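Local coordinates for DotU family type IV/VI secretion system protein (Acinetobacter baumannii, PDB 6Y4R), which probably serves, as the cytoplasmic domain of TssL, as part of the inner-membrane complex that anchors the type VI secretion system, at residues G11-I15 and F62-I66; L38-E42 and A58-C63. All coordinates share one frame; numbering follows the deposited sequence.

Overall arrangement
From the N terminus the chain runs through helix 9-19, then the long helix 27-47, turns back, and enters helix 52-71, on which both contacts end. Interaction 1 closes the longer loop, from 11-15 to 62-66, with 46 mostly helical residues between its segments. Interaction 2 closes a shorter loop within it, with 15 residues between 38-42 and 58-63, and its second segment overlaps that of interaction 1. In these segments helix 52-71 runs nearly parallel to helix 9-19 and nearly antiparallel to helix 27-47. The contact centres are about 9 Å apart; the Phe-62 ring, common to both contacts, touches both partner helices, linking the three in the largely buried interior.

Interaction 1: G11-I15 and F62-I66; sequences GFYLI and FCALI
Phe-62 sets the edge of its ring against the backbone of Gly-11, where no side chain stands in the way. Its CG lies anti to the backbone N (chi1 174°), which carries the ring across to helix 9-19. CE1 comes within 3.3 Å of Gly-11 C, and Gly-11 O lies in the ring plane beyond the same edge. The neighbouring CD1 meets Phe-12 CE1 at 3.8 Å; the two side chains run past each other in opposite directions, with ring planes inclined at 54° and centroids 5.7 Å apart. Ile-15 adds its CG1, 3.8 Å from Phe-62 CE1. A turn further on, Leu-65 points toward helix 9-19: its CD2 reaches the edge of the Phe-12 ring, near its plane, at 3.9 Å from CE1, and the branch carbon CG rests against Ile-15 CD1. Ile-66 completes the patch, its CB and CD1 each 3.6 Å from Ile-15 CD1, so the CD1 methyl of Ile-15 touches both Leu-65 and Ile-66. Apart from the backbone of Gly-11 and Phe-12, the contact is apolar, and every touching residue is buried. The helix segments run nearly parallel, 18° apart, with axes 10.9 Å from each other. Around them, Tyr-127 of helix 119-130 meets the Phe-12 ring edge-to-face, Cys-128 of that helix touches Phe-12 and Leu-65, and Leu-14 packs on Ile-34 and Leu-37 of helix 27-47.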
ATOM      1  N   GLY A  11      -0.424   4.784   9.218  1.00 40.93           N
ATOM      2  CA  GLY A  11       0.582   4.272   8.295  1.00 37.55           C
ATOM      3  C   GLY A  11       0.691   5.081   7.013  1.00 38.84           C
ATOM      4  O   GLY A  11       1.798   5.318   6.511  1.00 23.35           O
ATOM      5  N   PHE A  12      -0.458   5.481   6.442  1.00 34.41           N
ATOM      6  CA  PHE A  12      -0.461   6.259   5.208  1.00 30.82           C
ATOM      7  C   PHE A  12       0.183   7.629   5.392  1.00 37.71           C
ATOM      8  O   PHE A  12       0.701   8.203   4.428  1.00 47.18           O
ATOM      9  CB  PHE A  12      -1.893   6.437   4.680  1.00 30.23           C
ATOM     10  CG  PHE A  12      -2.450   5.224   3.995  1.00 25.51           C
ATOM     11  CD1 PHE A  12      -1.690   4.519   3.072  1.00 26.20           C
ATOM     12  CD2 PHE A  12      -3.750   4.810   4.239  1.00 26.01           C
ATOM     13  CE1 PHE A  12      -2.203   3.380   2.425  1.00 29.53           C
ATOM     14  CE2 PHE A  12      -4.283   3.670   3.586  1.00 29.45           C
ATOM     15  CZ  PHE A  12      -3.500   2.957   2.680  1.00 27.33           C
ATOM     16  N   TYR A  13       0.148   8.185   6.609  1.00 33.11           N
ATOM     17  CA  TYR A  13       0.773   9.493   6.844  1.00 26.78           C
ATOM     18  C   TYR A  13       2.280   9.435   6.675  1.00 28.20           C
ATOM     19  O   TYR A  13       2.907  10.427   6.271  1.00 35.78           O
ATOM     20  CB  TYR A  13       0.483  10.017   8.238  1.00 26.99           C
ATOM     21  CG  TYR A  13       1.204  11.338   8.528  1.00 28.07           C
ATOM     22  CD1 TYR A  13       1.004  12.451   7.712  1.00 28.11           C
ATOM     23  CD2 TYR A  13       2.088  11.472   9.610  1.00 31.21           C
ATOM     24  CE1 TYR A  13       1.656  13.667   7.976  1.00 33.79           C
ATOM     25  CE2 TYR A  13       2.746  12.672   9.874  1.00 35.63           C
ATOM     26  CZ  TYR A  13       2.528  13.761   9.063  1.00 38.75           C
ATOM     27  OH  TYR A  13       3.225  14.907   9.404  1.00 42.66           O
ATOM     28  N   LEU A  14       2.884   8.299   7.035  1.00 30.44           N
ATOM     29  CA  LEU A  14       4.323   8.100   6.898  1.00 27.81           C
ATOM     30  C   LEU A  14       4.707   7.815   5.452  1.00 24.62           C
ATOM     31  O   LEU A  14       5.831   8.132   5.049  1.00 22.90           O
ATOM     32  CB  LEU A  14       4.784   6.955   7.806  1.00 23.76           C
ATOM     33  CG  LEU A  14       4.423   6.936   9.301  1.00 24.78           C
ATOM     34  CD1 LEU A  14       4.845   5.623   9.923  1.00 33.25           C
ATOM     35  CD2 LEU A  14       5.072   8.077  10.048  1.00 39.36           C
ATOM     36  N   ILE A  15       3.776   7.241   4.666  1.00 26.27           N
ATOM     37  CA  ILE A  15       3.919   7.192   3.208  1.00 27.63           C
ATOM     38  C   ILE A  15       3.941   8.597   2.634  1.00 33.38           C
ATOM     39  O   ILE A  15       4.698   8.900   1.707  1.00 41.10           O
ATOM     40  CB  ILE A  15       2.760   6.419   2.563  1.00 28.23           C
ATOM     41  CG1 ILE A  15       2.600   5.002   3.117  1.00 29.48           C
ATOM     42  CG2 ILE A  15       2.964   6.408   1.047  1.00 28.77           C
ATOM     43  CD1 ILE A  15       3.400   4.002   2.431  1.00 26.26           C
ATOM     44  N   PHE A  62      -0.415  -2.043   1.360  1.00 22.67           N
ATOM     45  CA  PHE A  62       0.374  -1.018   2.035  1.00 21.41           C
ATOM     46  C   PHE A  62       1.859  -1.364   2.003  1.00 30.03           C
ATOM     47  O   PHE A  62       2.705  -0.474   1.887  1.00 35.83           O
ATOM     48  CB  PHE A  62      -0.106  -0.842   3.473  1.00 21.92           C
ATOM     49  CG  PHE A  62       0.740   0.093   4.292  1.00 26.33           C
ATOM     50  CD1 PHE A  62       0.343   1.405   4.476  1.00 28.63           C
ATOM     51  CD2 PHE A  62       1.922  -0.337   4.896  1.00 26.73           C
ATOM     52  CE1 PHE A  62       1.116   2.283   5.239  1.00 32.73           C
ATOM     53  CE2 PHE A  62       2.707   0.540   5.655  1.00 23.83           C
ATOM     54  CZ  PHE A  62       2.298   1.843   5.828  1.00 27.49           C
ATOM     55  N   CYS A  63       2.196  -2.647   2.141  1.00 31.93           N
ATOM     56  CA  CYS A  63       3.595  -3.055   2.085  1.00 27.01           C
ATOM     57  C   CYS A  63       4.160  -2.928   0.672  1.00 28.72           C
ATOM     58  O   CYS A  63       5.298  -2.476   0.489  1.00 25.39           O
ATOM     59  CB  CYS A  63       3.741  -4.478   2.618  1.00 32.25           C
ATOM     60  SG  CYS A  63       3.430  -4.595   4.417  1.00 34.53           S
ATOM     61  N   ALA A  64       3.387  -3.311  -0.344  1.00 34.44           N
ATOM     62  CA  ALA A  64       3.839  -3.073  -1.712  1.00 31.75           C
ATOM     63  C   ALA A  64       4.078  -1.581  -1.954  1.00 29.13           C
ATOM     64  O   ALA A  64       5.025  -1.205  -2.655  1.00 36.52           O
ATOM     65  CB  ALA A  64       2.833  -3.650  -2.711  1.00 22.32           C
ATOM     66  N   LEU A  65       3.250  -0.721  -1.355  1.00 20.87           N
ATOM     67  CA  LEU A  65       3.301   0.723  -1.596  1.00 24.09           C
ATOM     68  C   LEU A  65       4.458   1.394  -0.860  1.00 32.14           C
ATOM     69  O   LEU A  65       5.133   2.265  -1.422  1.00 35.18           O
ATOM     70  CB  LEU A  65       1.966   1.356  -1.206  1.00 20.99           C
ATOM     71  CG  LEU A  65       1.854   2.852  -0.948  1.00 21.18           C
ATOM     72  CD1 LEU A  65       1.966   3.640  -2.234  1.00 21.54           C
ATOM     73  CD2 LEU A  65       0.532   3.128  -0.278  1.00 21.43           C
ATOM     74  N   ILE A  66       4.655   1.055   0.419  1.00 34.49           N
ATOM     75  CA  ILE A  66       5.780   1.602   1.183  1.00 28.32           C
ATOM     76  C   ILE A  66       7.107   1.132   0.598  1.00 26.40           C
ATOM     77  O   ILE A  66       8.078   1.899   0.555  1.00 28.03           O
ATOM     78  CB  ILE A  66       5.656   1.231   2.675  1.00 29.50           C
ATOM     79  CG1 ILE A  66       6.763   1.888   3.500  1.00 29.55           C
ATOM     80  CG2 ILE A  66       5.687  -0.285   2.877  1.00 32.52           C
ATOM     81  CD1 ILE A  66       6.792   3.365   3.393  1.00 37.41           C
TER

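Interaction 2: L38-E42 and A58-C63; sequences LNRFE and AKYAFC
An antiparallel helical hairpin, formed by helices 27-47 and 52-71, is joined here through Lys-59, a knob set in a hole made by Leu-38, Asn-39, Phe-41 and Glu-42. The lysine chain leaves with CG anti to the backbone N (chi1 161°) and then bends at chi2 and chi3, laying its CD 3.8 Å from Leu-38 CB. Its ammonium end pairs with the carboxylate of Glu-42 in a salt bridge, although the modelled positions of these two groups are doubtful and its length carries little weight. The rest of the contact is mostly apolar. Leu-38 splits its branches: CD1 rests 3.6 Å from Cys-63 SG, while CD2 lies at the same distance from Phe-62 CD2, obliquely to that ring. Phe-41 brings CZ to 3.5 Å from Ala-58 CB, with CE1 near Lys-59 N. Leu-4 of helix 4-7 touches both Phe-41 and Ala-58, and Leu-94 of helix 90-95 packs on Leu-38 and Cys-63. With segment axes 11.2 Å apart at 158°, the near-antiparallel pairing, with a single knob into a hole, is that of a helical hairpin in an all-helical domain.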
ATOM      1  N   LEU A  38       1.283  -2.101  11.473  1.00 33.98           N
ATOM      2  CA  LEU A  38       0.535  -3.133  10.757  1.00 37.34           C
ATOM      3  C   LEU A  38      -0.072  -4.167  11.696  1.00 28.32           C
ATOM      4  O   LEU A  38      -1.153  -4.685  11.407  1.00 29.29           O
ATOM      5  CB  LEU A  38       1.406  -3.820   9.694  1.00 25.73           C
ATOM      6  CG  LEU A  38       2.070  -2.948   8.619  1.00 24.42           C
ATOM      7  CD1 LEU A  38       3.156  -3.715   7.886  1.00 23.84           C
ATOM      8  CD2 LEU A  38       1.031  -2.425   7.627  1.00 23.91           C
ATOM      9  N   ASN A  39       0.566  -4.451  12.833  1.00 29.39           N
ATOM     10  CA  ASN A  39      -0.060  -5.323  13.825  1.00 35.91           C
ATOM     11  C   ASN A  39      -1.186  -4.612  14.574  1.00 38.51           C
ATOM     12  O   ASN A  39      -2.235  -5.217  14.826  1.00 40.57           O
ATOM     13  CB  ASN A  39       0.984  -5.866  14.798  1.00 40.23           C
ATOM     14  CG  ASN A  39       2.008  -6.757  14.113  1.00 45.30           C
ATOM     15  OD1 ASN A  39       3.209  -6.628  14.360  1.00 45.31           O
ATOM     16  ND2 ASN A  39       1.554  -7.573  13.159  1.00 48.82           N
ATOM     17  N   ARG A  40      -0.978  -3.343  14.968  1.00 38.65           N
ATOM     18  CA  ARG A  40      -2.086  -2.518  15.461  1.00 41.37           C
ATOM     19  C   ARG A  40      -3.262  -2.542  14.496  1.00 41.61           C
ATOM     20  O   ARG A  40      -4.414  -2.738  14.901  1.00 36.39           O
ATOM     21  CB  ARG A  40      -1.655  -1.066  15.647  1.00 44.63           C
ATOM     22  CG  ARG A  40      -0.553  -0.857  16.605  1.00 51.59           C
ATOM     23  CD  ARG A  40      -0.951   0.004  17.761  1.00 57.36           C
ATOM     24  NE  ARG A  40       0.206   0.198  18.629  1.00 61.07           N
ATOM     25  CZ  ARG A  40       0.139   0.506  19.918  1.00 65.29           C
ATOM     26  NH1 ARG A  40      -1.044   0.646  20.512  1.00 67.70           N
ATOM     27  NH2 ARG A  40       1.256   0.664  20.616  1.00 65.59           N
ATOM     28  N   PHE A  41      -2.988  -2.276  13.215  1.00 44.61           N
ATOM     29  CA  PHE A  41      -4.035  -2.291  12.202  1.00 39.71           C
ATOM     30  C   PHE A  41      -4.727  -3.630  12.127  1.00 34.01           C
ATOM     31  O   PHE A  41      -5.943  -3.686  11.942  1.00 41.60           O
ATOM     32  CB  PHE A  41      -3.448  -1.920  10.832  1.00 37.78           C
ATOM     33  CG  PHE A  41      -4.245  -2.416   9.665  1.00 27.90           C
ATOM     34  CD1 PHE A  41      -3.680  -3.299   8.778  1.00 35.85           C
ATOM     35  CD2 PHE A  41      -5.522  -1.961   9.404  1.00 33.99           C
ATOM     36  CE1 PHE A  41      -4.393  -3.756   7.677  1.00 40.12           C
ATOM     37  CE2 PHE A  41      -6.236  -2.430   8.294  1.00 27.82           C
ATOM     38  CZ  PHE A  41      -5.667  -3.310   7.440  1.00 26.93           C
ATOM     39  N   GLU A  42      -3.997  -4.715  12.323  1.00 31.23           N
ATOM     40  CA  GLU A  42      -4.620  -6.024  12.179  1.00 43.64           C
ATOM     41  C   GLU A  42      -5.480  -6.346  13.395  1.00 46.64           C
ATOM     42  O   GLU A  42      -6.685  -6.581  13.262  1.00 51.16           O
ATOM     43  CB  GLU A  42      -3.523  -7.053  11.919  1.00 40.03           C
ATOM     44  CG  GLU A  42      -3.911  -8.478  11.745  1.00 49.18           C
ATOM     45  CD  GLU A  42      -2.811  -9.171  10.963  1.00 57.94           C
ATOM     46  OE1 GLU A  42      -2.176  -8.473  10.136  1.00 58.24           O
ATOM     47  OE2 GLU A  42      -2.565 -10.377  11.167  1.00 62.67           O
ATOM     48  N   ALA A  58      -5.303  -5.534   2.566  1.00 36.83           N
ATOM     49  CA  ALA A  58      -4.978  -4.148   2.888  1.00 24.00           C
ATOM     50  C   ALA A  58      -3.528  -4.023   3.345  1.00 23.55           C
ATOM     51  O   ALA A  58      -2.781  -3.160   2.871  1.00 29.81           O
ATOM     52  CB  ALA A  58      -5.931  -3.622   3.958  1.00 24.83           C
ATOM     53  N   LYS A  59      -3.098  -4.905   4.238  1.00 24.05           N
ATOM     54  CA  LYS A  59      -1.698  -4.901   4.632  1.00 31.43           C
ATOM     55  C   LYS A  59      -0.769  -5.207   3.454  1.00 34.04           C
ATOM     56  O   LYS A  59       0.325  -4.638   3.361  1.00 30.50           O
ATOM     57  CB  LYS A  59      -1.485  -5.889   5.778  1.00 24.64           C
ATOM     58  CG  LYS A  59      -0.052  -6.309   5.955  1.00 30.36           C
ATOM     59  CD  LYS A  59       0.263  -6.603   7.401  1.00 32.94           C
ATOM     60  CE  LYS A  59      -0.036  -8.032   7.775  1.00 36.42           C
ATOM     61  NZ  LYS A  59      -0.156  -8.113   9.260  1.00 42.79           N
ATOM     62  N   TYR A  60      -1.180  -6.102   2.543  1.00 34.12           N
ATOM     63  CA  TYR A  60      -0.336  -6.431   1.392  1.00 26.41           C
ATOM     64  C   TYR A  60      -0.125  -5.209   0.500  1.00 30.18           C
ATOM     65  O   TYR A  60       0.996  -4.936   0.051  1.00 21.83           O
ATOM     66  CB  TYR A  60      -0.962  -7.585   0.593  1.00 23.31           C
ATOM     67  CG  TYR A  60      -0.174  -7.970  -0.651  1.00 23.24           C
ATOM     68  CD1 TYR A  60      -0.327  -7.265  -1.850  1.00 22.94           C
ATOM     69  CD2 TYR A  60       0.731  -9.021  -0.622  1.00 23.71           C
ATOM     70  CE1 TYR A  60       0.411  -7.593  -2.974  1.00 23.15           C
ATOM     71  CE2 TYR A  60       1.468  -9.368  -1.741  1.00 28.63           C
ATOM     72  CZ  TYR A  60       1.307  -8.656  -2.916  1.00 33.31           C
ATOM     73  OH  TYR A  60       2.050  -9.013  -4.027  1.00 33.02           O
ATOM     74  N   ALA A  61      -1.208  -4.476   0.223  1.00 30.70           N
ATOM     75  CA  ALA A  61      -1.141  -3.282  -0.609  1.00 23.74           C
ATOM     76  C   ALA A  61      -0.284  -2.215   0.044  1.00 25.66           C
ATOM     77  O   ALA A  61       0.474  -1.516  -0.640  1.00 31.49           O
ATOM     78  CB  ALA A  61      -2.552  -2.741  -0.868  1.00 29.90           C
ATOM     79  N   PHE A  62      -0.415  -2.043   1.360  1.00 22.67           N
ATOM     80  CA  PHE A  62       0.374  -1.018   2.035  1.00 21.41           C
ATOM     81  C   PHE A  62       1.859  -1.364   2.003  1.00 30.03           C
ATOM     82  O   PHE A  62       2.705  -0.474   1.887  1.00 35.83           O
ATOM     83  CB  PHE A  62      -0.106  -0.842   3.473  1.00 21.92           C
ATOM     84  CG  PHE A  62       0.740   0.093   4.292  1.00 26.33           C
ATOM     85  CD1 PHE A  62       0.343   1.405   4.476  1.00 28.63           C
ATOM     86  CD2 PHE A  62       1.922  -0.337   4.896  1.00 26.73           C
ATOM     87  CE1 PHE A  62       1.116   2.283   5.239  1.00 32.73           C
ATOM     88  CE2 PHE A  62       2.707   0.540   5.655  1.00 23.83           C
ATOM     89  CZ  PHE A  62       2.298   1.843   5.828  1.00 27.49           C
ATOM     90  N   CYS A  63       2.196  -2.647   2.141  1.00 31.93           N
ATOM     91  CA  CYS A  63       3.595  -3.055   2.085  1.00 27.01           C
ATOM     92  C   CYS A  63       4.160  -2.928   0.672  1.00 28.72           C
ATOM     93  O   CYS A  63       5.298  -2.476   0.489  1.00 25.39           O
ATOM     94  CB  CYS A  63       3.741  -4.478   2.618  1.00 32.25           C
ATOM     95  SG  CYS A  63       3.430  -4.595   4.417  1.00 34.53           S
TER